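Local coordinates for 6-phosphogluconolactonase (PDB 3NWP), which probably catalyses the hydrolysis of 6-phosphogluconolactone to 6-phosphogluconate, the second step of the oxidative pentose phosphate pathway, at residues Gln28-Val33 with Lys59-Ser64; Glu73-Ala78 with Gly104-Phe109. One frame throughout, in Å; residues are numbered along the deposited sequence. Where two conformers were deposited one is given.

Interaction 1 of 2, residues Gln28-Val33 with Lys59-Ser64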
loop_
_atom_site.group_PDB
_atom_site.type_symbol
_atom_site.label_atom_id
_atom_site.label_comp_id
_atom_site.label_asym_id
_atom_site.label_seq_id
_atom_site.Cartn_x
_atom_site.Cartn_y
_atom_site.Cartn_z
ATOM N N GLN A 28 4.579 -10.459 -11.589
ATOM C CA GLN A 28 3.971 -11.154 -10.458
ATOM C C GLN A 28 2.451 -11.230 -10.548
ATOM O O GLN A 28 1.869 -12.251 -10.226
ATOM C CB GLN A 28 4.402 -10.589 -9.098
ATOM C CG GLN A 28 5.806 -10.976 -8.778
ATOM C CD GLN A 28 6.337 -10.319 -7.569
ATOM O OE1 GLN A 28 6.007 -9.147 -7.291
ATOM N NE2 GLN A 28 7.192 -11.027 -6.828
ATOM N N LEU A 29 1.792 -10.187 -11.035
ATOM C CA LEU A 29 0.333 -10.236 -11.190
ATOM C C LEU A 29 -0.061 -11.240 -12.286
ATOM O O LEU A 29 -0.994 -12.034 -12.069
ATOM C CB LEU A 29 -0.203 -8.835 -11.511
ATOM C CG LEU A 29 -0.115 -7.846 -10.337
ATOM C CD1 LEU A 29 -0.526 -6.408 -10.838
ATOM C CD2 LEU A 29 -0.937 -8.296 -9.080
ATOM N N GLN A 30 0.652 -11.227 -13.404
ATOM C CA GLN A 30 0.356 -12.205 -14.451
ATOM C C GLN A 30 0.624 -13.636 -13.984
ATOM O O GLN A 30 -0.158 -14.549 -14.291
ATOM C CB GLN A 30 1.075 -11.890 -15.742
ATOM C CG GLN A 30 0.655 -12.824 -16.900
ATOM C CD GLN A 30 -0.786 -12.629 -17.266
ATOM O OE1 GLN A 30 -1.201 -11.490 -17.526
ATOM N NE2 GLN A 30 -1.576 -13.725 -17.250
ATOM N N GLU A 31 1.694 -13.875 -13.234
ATOM C CA GLU A 31 1.938 -15.231 -12.738
ATOM C C GLU A 31 0.830 -15.673 -11.747
ATOM O O GLU A 31 0.485 -16.876 -11.650
ATOM C CB GLU A 31 3.334 -15.288 -12.090
ATOM C CG GLU A 31 4.460 -15.102 -13.067
ATOM C CD GLU A 31 5.819 -14.747 -12.463
ATOM O OE1 GLU A 31 5.931 -14.478 -11.247
ATOM O OE2 GLU A 31 6.789 -14.701 -13.255
ATOM N N ALA A 32 0.262 -14.732 -10.988
ATOM C CA ALA A 32 -0.856 -15.021 -10.145
ATOM C C ALA A 32 -2.125 -15.328 -10.923
ATOM O O ALA A 32 -2.807 -16.283 -10.583
ATOM C CB ALA A 32 -1.086 -13.903 -9.118
ATOM N N VAL A 33 -2.427 -14.563 -11.962
ATOM C CA VAL A 33 -3.550 -14.868 -12.866
ATOM C C VAL A 33 -3.330 -16.255 -13.465
ATOM O O VAL A 33 -4.268 -17.092 -13.484
ATOM C CB VAL A 33 -3.738 -13.839 -13.944
ATOM C CG1 VAL A 33 -4.826 -14.307 -14.987
ATOM C CG2 VAL A 33 -4.111 -12.477 -13.348
ATOM N N LYS A 59 1.163 -1.838 -19.128
ATOM C CA LYS A 59 1.662 -3.220 -19.188
ATOM C C LYS A 59 0.591 -4.163 -19.763
ATOM O O LYS A 59 -0.570 -4.088 -19.353
ATOM C CB LYS A 59 2.113 -3.696 -17.808
ATOM C CG LYS A 59 3.350 -2.983 -17.259
ATOM C CD LYS A 59 4.588 -3.359 -18.032
ATOM C CE LYS A 59 5.835 -2.602 -17.545
ATOM N NZ LYS A 59 7.017 -2.993 -18.381
ATOM N N SER A 60 0.999 -5.036 -20.691
ATOM C CA SER A 60 0.100 -5.979 -21.322
ATOM C C SER A 60 0.020 -7.285 -20.519
ATOM O O SER A 60 0.804 -8.207 -20.702
ATOM C CB SER A 60 0.575 -6.295 -22.756
ATOM O OG SER A 60 -0.345 -7.170 -23.412
ATOM N N ILE A 61 -0.825 -7.237 -19.492
ATOM C CA ILE A 61 -1.168 -8.422 -18.697
ATOM C C ILE A 61 -2.697 -8.496 -18.665
ATOM O O ILE A 61 -3.406 -7.565 -19.136
ATOM C CB ILE A 61 -0.565 -8.340 -17.248
ATOM C CG1 ILE A 61 -1.102 -7.155 -16.466
ATOM C CG2 ILE A 61 0.992 -8.321 -17.315
ATOM C CD1 ILE A 61 -0.885 -7.258 -14.865
ATOM N N ASP A 62 -3.183 -9.601 -18.072
ATOM C CA ASP A 62 -4.612 -9.871 -17.960
ATOM C C ASP A 62 -5.240 -9.003 -16.848
ATOM O O ASP A 62 -5.764 -9.521 -15.853
ATOM C CB ASP A 62 -4.833 -11.372 -17.703
ATOM C CG ASP A 62 -4.480 -12.259 -18.850
ATOM O OD1 ASP A 62 -4.590 -11.857 -20.039
ATOM O OD2 ASP A 62 -4.117 -13.460 -18.635
ATOM N N TRP A 63 -5.259 -7.676 -17.024
ATOM C CA TRP A 63 -5.772 -6.728 -16.052
ATOM C C TRP A 63 -7.208 -6.967 -15.580
ATOM O O TRP A 63 -7.558 -6.632 -14.455
ATOM C CB TRP A 63 -5.633 -5.273 -16.501
ATOM C CG TRP A 63 -4.233 -4.693 -16.410
ATOM C CD1 TRP A 63 -3.415 -4.377 -17.447
ATOM C CD2 TRP A 63 -3.496 -4.390 -15.210
ATOM N NE1 TRP A 63 -2.226 -3.866 -16.973
ATOM C CE2 TRP A 63 -2.253 -3.874 -15.599
ATOM C CE3 TRP A 63 -3.788 -4.490 -13.849
ATOM C CZ2 TRP A 63 -1.313 -3.461 -14.672
ATOM C CZ3 TRP A 63 -2.845 -4.090 -12.919
ATOM C CH2 TRP A 63 -1.607 -3.595 -13.331
ATOM N N SER A 64 -8.022 -7.521 -16.495
ATOM C CA SER A 64 -9.419 -7.778 -16.157
ATOM C C SER A 64 -9.595 -8.896 -15.132
ATOM O O SER A 64 -10.663 -9.043 -14.537
ATOM C CB SER A 64 -10.278 -8.035 -17.438
ATOM O OG SER A 64 -9.878 -9.215 -18.125
#

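Interaction 2 of 2, residues Glu73-Ala78 with Gly104-Phe109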
loop_
_atom_site.group_PDB
_atom_site.type_symbol
_atom_site.label_atom_id
_atom_site.label_comp_id
_atom_site.label_asym_id
_atom_site.label_seq_id
_atom_site.Cartn_x
_atom_site.Cartn_y
_atom_site.Cartn_z
ATOM N N GLU A 73 -7.115 5.035 2.961
ATOM C CA GLU A 73 -7.884 6.077 2.309
ATOM C C GLU A 73 -8.187 7.162 3.314
ATOM O O GLU A 73 -8.330 6.921 4.487
ATOM C CB GLU A 73 -9.161 5.508 1.672
ATOM C CG GLU A 73 -10.068 6.514 0.989
ATOM C CD GLU A 73 -9.374 7.248 -0.169
ATOM O OE1 GLU A 73 -8.538 8.131 0.090
ATOM O OE2 GLU A 73 -9.681 6.866 -1.343
ATOM N N ARG A 74 -8.235 8.397 2.826
ATOM C CA ARG A 74 -8.701 9.541 3.621
ATOM C C ARG A 74 -10.211 9.593 3.522
ATOM O O ARG A 74 -10.802 9.373 2.432
ATOM C CB ARG A 74 -8.097 10.830 3.085
ATOM C CG ARG A 74 -6.586 11.009 3.300
ATOM C CD ARG A 74 -5.746 10.150 2.344
ATOM N NE ARG A 74 -4.331 10.442 2.495
ATOM C CZ ARG A 74 -3.727 11.530 2.018
ATOM N NH1 ARG A 74 -4.389 12.442 1.287
ATOM N NH2 ARG A 74 -2.429 11.706 2.259
ATOM N N TRP A 75 -10.879 9.863 4.650
ATOM C CA TRP A 75 -12.357 9.855 4.652
ATOM C C TRP A 75 -12.887 11.211 4.116
ATOM O O TRP A 75 -13.325 12.128 4.897
ATOM C CB TRP A 75 -12.917 9.483 6.039
ATOM C CG TRP A 75 -14.237 8.880 5.923
ATOM C CD1 TRP A 75 -15.481 9.485 6.116
ATOM C CD2 TRP A 75 -14.511 7.550 5.522
ATOM N NE1 TRP A 75 -16.480 8.583 5.859
ATOM C CE2 TRP A 75 -15.923 7.387 5.490
ATOM C CE3 TRP A 75 -13.702 6.471 5.155
ATOM C CZ2 TRP A 75 -16.521 6.208 5.117
ATOM C CZ3 TRP A 75 -14.285 5.295 4.782
ATOM C CH2 TRP A 75 -15.702 5.157 4.761
ATOM N N VAL A 76 -12.807 11.339 2.789
ATOM C CA VAL A 76 -13.174 12.511 2.039
ATOM C C VAL A 76 -13.833 11.963 0.773
ATOM O O VAL A 76 -13.701 10.763 0.465
ATOM C CB VAL A 76 -11.966 13.385 1.671
ATOM C CG1 VAL A 76 -11.214 13.971 2.932
ATOM C CG2 VAL A 76 -10.993 12.608 0.744
ATOM N N GLU A 77 -14.571 12.805 0.034
ATOM C CA GLU A 77 -15.208 12.324 -1.176
ATOM C C GLU A 77 -14.173 11.771 -2.149
ATOM O O GLU A 77 -13.056 12.274 -2.230
ATOM C CB GLU A 77 -15.983 13.451 -1.878
ATOM C CG GLU A 77 -17.159 14.013 -1.075
ATOM C CD GLU A 77 -18.244 13.002 -0.905
ATOM O OE1 GLU A 77 -18.750 12.527 -1.944
ATOM O OE2 GLU A 77 -18.583 12.682 0.258
ATOM N N ALA A 78 -14.593 10.804 -2.947
ATOM C CA ALA A 78 -13.672 10.085 -3.828
ATOM C C ALA A 78 -13.187 10.918 -5.008
ATOM O O ALA A 78 -12.252 10.506 -5.699
ATOM C CB ALA A 78 -14.311 8.764 -4.303
ATOM N N GLY A 104 -12.563 0.812 -4.078
ATOM C CA GLY A 104 -12.023 1.727 -3.107
ATOM C C GLY A 104 -12.512 1.361 -1.715
ATOM O O GLY A 104 -13.188 0.344 -1.509
ATOM N N LEU A 105 -12.147 2.215 -0.776
ATOM C CA LEU A 105 -12.527 2.055 0.628
ATOM C C LEU A 105 -13.590 3.053 1.076
ATOM O O LEU A 105 -14.326 2.752 2.022
ATOM C CB LEU A 105 -11.319 2.162 1.522
ATOM C CG LEU A 105 -10.174 1.187 1.230
ATOM C CD1 LEU A 105 -8.940 1.389 2.113
ATOM C CD2 LEU A 105 -10.618 -0.233 1.427
ATOM N N LYS A 106 -13.615 4.263 0.519
ATOM C CA LYS A 106 -14.641 5.257 0.924
ATOM C C LYS A 106 -16.024 4.749 0.571
ATOM O O LYS A 106 -16.260 4.177 -0.511
ATOM C CB LYS A 106 -14.398 6.598 0.213
ATOM C CG LYS A 106 -15.339 7.727 0.612
ATOM C CD LYS A 106 -15.120 8.154 2.048
ATOM C CE LYS A 106 -15.907 9.415 2.460
ATOM N NZ LYS A 106 -17.389 9.258 2.462
ATOM N N ASN A 107 -16.978 4.974 1.487
ATOM C CA ASN A 107 -18.404 4.679 1.233
ATOM C C ASN A 107 -19.244 5.801 1.833
ATOM O O ASN A 107 -18.698 6.791 2.330
ATOM C CB ASN A 107 -18.803 3.294 1.767
ATOM C CG ASN A 107 -18.531 3.151 3.238
ATOM O OD1 ASN A 107 -18.885 4.045 4.053
ATOM N ND2 ASN A 107 -17.864 2.033 3.598
HETATM N N MSE A 108 -20.582 5.655 1.740
HETATM C CA MSE A 108 -21.457 6.765 2.107
HETATM C C MSE A 108 -21.518 7.135 3.590
HETATM O O MSE A 108 -22.006 8.226 3.938
HETATM C CB MSE A 108 -22.866 6.560 1.530
HETATM C CG MSE A 108 -22.925 6.812 0.016
HETATM SE SE MSE A 108 -22.365 8.637 -0.543
HETATM C CE MSE A 108 -23.685 9.700 0.455
ATOM N N PHE A 109 -21.001 6.273 4.464
ATOM C CA PHE A 109 -20.996 6.579 5.895
ATOM C C PHE A 109 -20.213 7.854 6.171
ATOM O O PHE A 109 -19.261 8.174 5.447
ATOM C CB PHE A 109 -20.514 5.395 6.731
ATOM C CG PHE A 109 -21.515 4.288 6.871
ATOM C CD1 PHE A 109 -22.531 4.366 7.820
ATOM C CD2 PHE A 109 -21.439 3.157 6.099
ATOM C CE1 PHE A 109 -23.435 3.316 7.956
ATOM C CE2 PHE A 109 -22.307 2.099 6.252
ATOM C CZ PHE A 109 -23.342 2.184 7.183
HETATM O O HOH W 1 -11.645 4.963 -1.599
HETATM O O HOH W 2 -18.540 9.291 -0.055
HETATM O O HOH W 3 -16.924 12.600 2.792
#

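Interaction 1 of 2, residues Gln28-Val33 with Lys59-Ser64
At the periphery of the Rossmann-like alpha/beta fold, helix 14-36 packs through Leu29, Gln30 and Val33 against Ile61, Asp62 and Trp63, in the connection that leads from helix 50-58 into strand 66-74. Gln30 carries the polar half of the contact. Its CG stands anti to the backbone N (chi1 -174°) and the chain then bends at chi2, which brings the carboxamide round to the loop, where both of its ends are used. OE1 accepts from the backbone N of Asp62 at 2.8 Å, in the plane of the amide carbonyl and nearly straight, with an N-H...O angle of 163°. NE2 gives a hydrogen to Asp62 OD2 at 2.9 Å; the amide and carboxylate planes are 83° apart, and the donor meets OD2 from above the carboxylate plane while OD2 lies close to the amide plane of Gln30. Gln30 NE2 also bonds to OD1 of Asp34, one helical turn further on, so three bonds fix the rotation of the amide. Val33 CG1 lies 3.8 Å from Asp62 OD2. Asp62 itself is the centre of an inverse gamma turn.

Beside this polar grip lies an apolar patch. Leu29, which also packs on Leu41 and Val132 of the neighbouring strands, sets its CB 3.8 Å from Ile61 CD1. Ile61 CD1 in turn sits over the centre of one face of the Trp63 ring. That indole is tethered by NE1 to Lys59 O, and its six-membered ring reaches the helix, Leu29 CD1 lying 3.9 Å from Trp63 CZ3 in an oblique approach.

Interaction 2 of 2, residues Glu73-Ala78 with Gly104-Phe109
The side chain of Lys106 crosses the indole of Trp75 at about a right angle, laying its aliphatic part over one ring face. Lys106 CE stands 3.5 Å from the centroid of the five-membered ring of Trp75, a CH-pi contact almost on the ring normal, and CD lies over the middle of the indole. The chain bends at chi4 (65°), which leaves NZ off-centre above the same ring, 4.0 Å from its centroid, in a cation-pi contact. The ammonium also gives a hydrogen bond to Asn107 O, and two waters bridge it to Glu77 OE2, one arm of each bridge being weak; Lys106 NZ and Glu77 OE2 themselves are 4.2 Å apart, beyond a salt bridge.

The indole edge is held too. Trp75 NE1 donates to Phe109 O at 2.8 Å; the acceptor lies in the ring plane, whereas the donor stands above the carbonyl plane. Asn107 OD1 meets the same rim 3.4 Å from Trp75 CZ2, its amide turned 76° from the ring, while accepting from Phe109 N; Asn107 ND2 is bonded to Gly115 O. Deeper in, Glu73 CB packs on Leu105 CB at 4.0 Å, and a water links Glu73 OE2 to Lys106 N.

An Asx turn at Asn107 and an inverse gamma turn at Trp75 shape two segments that meet at the C-terminal ends of the parallel strands 66-74 and 101-102 of the Rossmann-like sheet.

How the interactions relate
From the N terminus, the chain runs along helix 14-36, through strand 39-43 and helix 50-58, and interaction 1 then brings the following loop back onto the first helix, closing a loop with 25 residues between its segments. Strand 66-74 starts just after that contact and runs into interaction 2. The chain next passes through helix 84-91 and strand 101-102 before residues 104-109 return to 73-78, again with 25 residues between. The two closures therefore follow in series, neither nested nor crossed. Strand 66-74 joins them: interaction 1 ties its entry to helix 14-36, and interaction 2 ties its exit to the loop before helix 112-122. Their centres lie about 27 Å apart, their nearest atoms about 14 Å.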